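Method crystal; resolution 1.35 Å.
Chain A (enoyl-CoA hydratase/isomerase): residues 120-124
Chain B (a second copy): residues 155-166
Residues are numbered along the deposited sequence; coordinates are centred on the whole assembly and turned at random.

Chain A, residues 120-124: ADIRI
Chain B, residues 155-166: GTAVAAELLLTG

Residues 120-124 of chain A lead from a loop into a β-strand. A:Ala120 is extended (phi/psi -69/155°) and A:Asp121 has helical angles (-66/-39°), after which the strand begins. Its phi/psi angles are -138/138° at A:Ile122, -127/133° at A:Arg123 and -118/124° at A:Ile124. In chain B, a second copy, the helix begins earlier in the chain and continues to B:Thr165, with phi/psi near -65/-40° through the middle and a drift to -102/-24° at B:Thr165. At B:Gly155 (82/168°) the chain departs from helical angles, and the helix is kinked here: the N atoms of B:Thr156 and B:Ala157 have no bond to the turn before. Regular i to i+4 bonds follow, from B:Ala159 N to B:Gly155 O (3.1 Å) through B:Thr165 N to B:Glu161 O (3.1 Å). B:Gly166 then leaves the helix at 69/17°; positive phi favours glycine at both of these positions.

Strand and helix cross at -101°, nearly perpendicular, with their axes 8.1 Å apart at closest approach. The register is set by A:Ile122 CA and B:Ala157 CA, 5.3 Å apart. The two stretches bury 285 Å² between them, and every residue of both is buried in the assembly. A:Ile122 (68 Å²) and A:Asp121 (58 Å²) are covered most, with B:Ala157 (45 Å²) leading on the helix. No direct hydrogen bond joins the stretches; packing, a CA-H...O contact and a water make the connection.

The carbonyl of A:Asp121 is central. A:Asp121 O lies 3.3 Å from B:Ala157 CA, with an angle of 149° at the hydrogen. At B:Ala160 the side chain is a single methyl, and A:Asp121 O rests 3.6 Å from B:Ala160 CB. Water 1 donates a hydrogen bond to A:Asp121 O (3.1 Å) and also bonds B:Thr156 OG1 (2.9 Å). With chi1 p (60°), B:Thr156 OG1 is linked to the carbonyl by this single water.

The CA-to-CB bonds of B:Ala160 and B:Leu164, one helical turn apart, point toward chain A. A:Asp121 CB packs 3.9 Å from B:Ala160 CB, and A:Asp121 CG is 4.1 Å from B:Leu164 CD1. The aspartate is m (chi1 -58°, chi2 -53°); OD1 and OD2 are both hydrogen-bonded elsewhere in the structure, so no carboxylate oxygen is left unsatisfied beside the leucine (m, t).

A:Ile122 (m, t) starts sideways, but its end comes nearer the helix. A:Ile122 CD1 sits 3.9 Å from B:Glu161 CA and 4.5 Å from B:Thr165 CG2, while A:Ile122 CG1 is 4.1 Å from B:Glu161 CB. The glutamate thus offers its aliphatic base to the isoleucine; its chain is extended (t, t, chi3 -14°), and its carboxylate is bonded elsewhere in the structure. B:Thr165 (p, 75°) donates from OG1 to B:Glu161 O (2.7 Å), while its methyl meets the isoleucine.

A:Arg123 (chi1 -85°, t, m, chi4 -71°) folds back along its own chain, where A:Arg123 NH1 donates to A:Ala120 O (2.8 Å, 147°), linking the strand residue to the loop before it. A:Arg123 NH2 lies 3.5 Å from B:Ala157 CB, which meets the guanidinium obliquely. The side chains of A:Ala120 and A:Ile124 remain beyond reach of the helix.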

ATOM      1  N   ALA A 120      11.946   3.725  10.032  1.00  7.12           N
ATOM      2  CA  ALA A 120      11.247   3.608  11.313  1.00  7.23           C
ATOM      3  C   ALA A 120       9.870   2.952  11.139  1.00  6.67           C
ATOM      4  O   ALA A 120       9.266   2.997  10.057  1.00  6.97           O
ATOM      5  CB  ALA A 120      11.089   4.984  11.981  1.00  8.02           C
ATOM      6  N   ASP A 121       9.374   2.335  12.207  1.00  6.95           N
ATOM      7  CA  ASP A 121       8.027   1.751  12.167  1.00  6.97           C
ATOM      8  C   ASP A 121       6.951   2.810  12.017  1.00  7.02           C
ATOM      9  O   ASP A 121       5.951   2.614  11.313  1.00  8.09           O
ATOM     10  CB  ASP A 121       7.794   0.955  13.447  1.00  7.43           C
ATOM     11  CG  ASP A 121       8.818  -0.121  13.643  1.00  7.55           C
ATOM     12  OD1 ASP A 121       9.005  -0.928  12.699  1.00  8.03           O
ATOM     13  OD2 ASP A 121       9.452  -0.163  14.723  1.00  7.66           O
ATOM     14  N   ILE A 122       7.169   3.922  12.706  1.00  7.79           N
ATOM     15  CA  ILE A 122       6.153   4.957  12.898  1.00  8.08           C
ATOM     16  C   ILE A 122       6.845   6.310  12.712  1.00  7.75           C
ATOM     17  O   ILE A 122       7.981   6.501  13.169  1.00  8.07           O
ATOM     18  CB  ILE A 122       5.560   4.833  14.318  1.00  8.17           C
ATOM     19  CG1 ILE A 122       4.824   3.485  14.479  1.00 10.42           C
ATOM     20  CG2 ILE A 122       4.652   6.057  14.677  1.00  9.40           C
ATOM     21  CD1 ILE A 122       4.614   3.024  15.964  1.00 11.25           C
ATOM     22  N   ARG A 123       6.183   7.231  12.015  1.00  7.87           N
ATOM     23  CA  ARG A 123       6.693   8.596  11.809  1.00  7.80           C
ATOM     24  C   ARG A 123       5.657   9.626  12.234  1.00  8.09           C
ATOM     25  O   ARG A 123       4.490   9.548  11.854  1.00  8.09           O
ATOM     26  CB  ARG A 123       7.049   8.840  10.333  1.00  7.37           C
ATOM     27  CG  ARG A 123       8.454   8.387   9.957  1.00  8.16           C
ATOM     28  CD  ARG A 123       8.680   8.289   8.430  1.00  7.69           C
ATOM     29  NE  ARG A 123       7.790   7.280   7.855  1.00  7.26           N
ATOM     30  CZ  ARG A 123       7.926   5.976   8.034  1.00  6.25           C
ATOM     31  NH1 ARG A 123       8.976   5.465   8.686  1.00  6.87           N
ATOM     32  NH2 ARG A 123       6.981   5.181   7.580  1.00  7.95           N
ATOM     33  N   ILE A 124       6.128  10.605  13.003  1.00  8.44           N
ATOM     34  CA  ILE A 124       5.331  11.789  13.318  1.00  9.53           C
ATOM     35  C   ILE A 124       6.105  12.958  12.732  1.00  9.27           C
ATOM     36  O   ILE A 124       7.300  13.131  13.046  1.00  9.64           O
ATOM     37  CB  ILE A 124       5.149  11.945  14.840  1.00 10.01           C
ATOM     38  CG1 ILE A 124       4.423  10.713  15.416  1.00 11.03           C
ATOM     39  CG2 ILE A 124       4.359  13.242  15.158  1.00 11.73           C
ATOM     40  CD1 ILE A 124       4.320  10.758  16.959  1.00 14.51           C
TER
ATOM     41  N   GLY B 155      -0.521   0.180   4.309  1.00  6.27           N
ATOM     42  CA  GLY B 155       0.932   0.413   4.278  1.00  6.65           C
ATOM     43  C   GLY B 155       1.593   0.068   5.599  1.00  6.54           C
ATOM     44  O   GLY B 155       0.914  -0.171   6.624  1.00  7.02           O
ATOM     45  N   THR B 156       2.925   0.015   5.610  1.00  6.72           N
ATOM     46  CA  THR B 156       3.613  -0.550   6.781  1.00  7.21           C
ATOM     47  C   THR B 156       3.547   0.327   8.021  1.00  6.90           C
ATOM     48  O   THR B 156       3.615  -0.202   9.139  1.00  7.40           O
ATOM     49  CB  THR B 156       5.083  -0.901   6.513  1.00  8.08           C
ATOM     50  OG1 THR B 156       5.766   0.282   6.127  1.00 10.23           O
ATOM     51  CG2 THR B 156       5.207  -1.948   5.432  1.00  9.47           C
ATOM     52  N   ALA B 157       3.444   1.647   7.855  1.00  6.80           N
ATOM     53  CA  ALA B 157       3.518   2.543   9.019  1.00  6.61           C
ATOM     54  C   ALA B 157       2.219   2.535   9.810  1.00  6.44           C
ATOM     55  O   ALA B 157       2.243   2.398  11.043  1.00  6.95           O
ATOM     56  CB  ALA B 157       3.862   3.961   8.612  1.00  7.13           C
ATOM     57  N   VAL B 158       1.091   2.654   9.113  1.00  6.22           N
ATOM     58  CA  VAL B 158      -0.187   2.565   9.816  1.00  6.21           C
ATOM     59  C   VAL B 158      -0.312   1.132  10.390  1.00  5.56           C
ATOM     60  O   VAL B 158      -0.793   0.950  11.514  1.00  6.30           O
ATOM     61  CB  VAL B 158      -1.355   2.938   8.890  1.00  6.79           C
ATOM     62  CG1 VAL B 158      -2.688   2.722   9.618  1.00  7.89           C
ATOM     63  CG2 VAL B 158      -1.229   4.409   8.393  1.00  8.41           C
ATOM     64  N   ALA B 159       0.114   0.116   9.644  1.00  6.21           N
ATOM     65  CA  ALA B 159       0.054  -1.249  10.146  1.00  6.35           C
ATOM     66  C   ALA B 159       0.896  -1.392  11.415  1.00  6.42           C
ATOM     67  O   ALA B 159       0.415  -1.951  12.407  1.00  6.81           O
ATOM     68  CB  ALA B 159       0.489  -2.245   9.095  1.00  7.08           C
ATOM     69  N   ALA B 160       2.140  -0.903  11.398  1.00  6.49           N
ATOM     70  CA  ALA B 160       2.997  -1.006  12.576  1.00  6.45           C
ATOM     71  C   ALA B 160       2.393  -0.285  13.768  1.00  6.93           C
ATOM     72  O   ALA B 160       2.436  -0.776  14.896  1.00  7.09           O
ATOM     73  CB  ALA B 160       4.387  -0.452  12.264  1.00  8.08           C
ATOM     74  N   GLU B 161       1.828   0.890  13.559  1.00  7.32           N
ATOM     75  CA  GLU B 161       1.207   1.586  14.672  1.00  7.65           C
ATOM     76  C   GLU B 161       0.067   0.757  15.260  1.00  7.10           C
ATOM     77  O   GLU B 161       0.005   0.548  16.482  1.00  7.63           O
ATOM     78  CB  GLU B 161       0.732   2.981  14.235  1.00  8.34           C
ATOM     79  CG  GLU B 161      -0.009   3.750  15.330  1.00 10.81           C
ATOM     80  CD  GLU B 161      -0.726   4.980  14.808  1.00 13.50           C
ATOM     81  OE1 GLU B 161      -0.472   5.414  13.674  1.00 12.54           O
ATOM     82  OE2 GLU B 161      -1.581   5.530  15.542  1.00 19.78           O
ATOM     83  N   LEU B 162      -0.827   0.259  14.427  1.00  6.79           N
ATOM     84  CA  LEU B 162      -1.982  -0.453  14.964  1.00  7.19           C
ATOM     85  C   LEU B 162      -1.552  -1.749  15.645  1.00  6.70           C
ATOM     86  O   LEU B 162      -2.094  -2.087  16.699  1.00  7.10           O
ATOM     87  CB  LEU B 162      -3.010  -0.722  13.863  1.00  8.06           C
ATOM     88  CG  LEU B 162      -3.652   0.523  13.233  1.00 10.28           C
ATOM     89  CD1 LEU B 162      -4.688   0.109  12.169  1.00 12.23           C
ATOM     90  CD2 LEU B 162      -4.225   1.500  14.288  1.00 15.49           C
ATOM     91  N   LEU B 163      -0.600  -2.474  15.063  1.00  6.54           N
ATOM     92  CA  LEU B 163      -0.207  -3.781  15.608  1.00  6.31           C
ATOM     93  C   LEU B 163       0.750  -3.679  16.798  1.00  6.65           C
ATOM     94  O   LEU B 163       0.668  -4.496  17.728  1.00  7.13           O
ATOM     95  CB  LEU B 163       0.438  -4.644  14.515  1.00  7.15           C
ATOM     96  CG  LEU B 163      -0.447  -4.952  13.306  1.00  6.38           C
ATOM     97  CD1 LEU B 163       0.278  -5.910  12.381  1.00  7.68           C
ATOM     98  CD2 LEU B 163      -1.806  -5.505  13.749  1.00  8.07           C
ATOM     99  N   LEU B 164       1.661  -2.707  16.793  1.00  6.85           N
ATOM    100  CA  LEU B 164       2.645  -2.579  17.887  1.00  7.18           C
ATOM    101  C   LEU B 164       2.162  -1.804  19.086  1.00  7.64           C
ATOM    102  O   LEU B 164       2.670  -2.016  20.195  1.00  8.76           O
ATOM    103  CB  LEU B 164       3.970  -1.991  17.389  1.00  7.54           C
ATOM    104  CG  LEU B 164       4.696  -2.741  16.276  1.00  6.79           C
ATOM    105  CD1 LEU B 164       5.895  -1.919  15.843  1.00  9.28           C
ATOM    106  CD2 LEU B 164       5.152  -4.104  16.779  1.00  9.35           C
ATOM    107  N   THR B 165       1.201  -0.899  18.889  1.00  8.04           N
ATOM    108  CA  THR B 165       0.642  -0.159  20.021  1.00  8.68           C
ATOM    109  C   THR B 165      -0.699  -0.693  20.456  1.00  9.27           C
ATOM    110  O   THR B 165      -1.104  -0.465  21.594  1.00  9.74           O
ATOM    111  CB  THR B 165       0.510   1.365  19.764  1.00  8.76           C
ATOM    112  OG1 THR B 165      -0.599   1.628  18.892  1.00  9.06           O
ATOM    113  CG2 THR B 165       1.777   1.958  19.225  1.00 10.66           C
ATOM    114  N   GLY B 166      -1.423  -1.366  19.559  1.00  8.54           N
ATOM    115  CA  GLY B 166      -2.775  -1.814  19.888  1.00  9.13           C
ATOM    116  C   GLY B 166      -3.784  -0.690  20.017  1.00 10.83           C
ATOM    117  O   GLY B 166      -4.859  -0.904  20.579  1.00 12.65           O
TER
HETATM  118  O   HOH W   1       6.718   1.730   8.448  1.00 10.78           O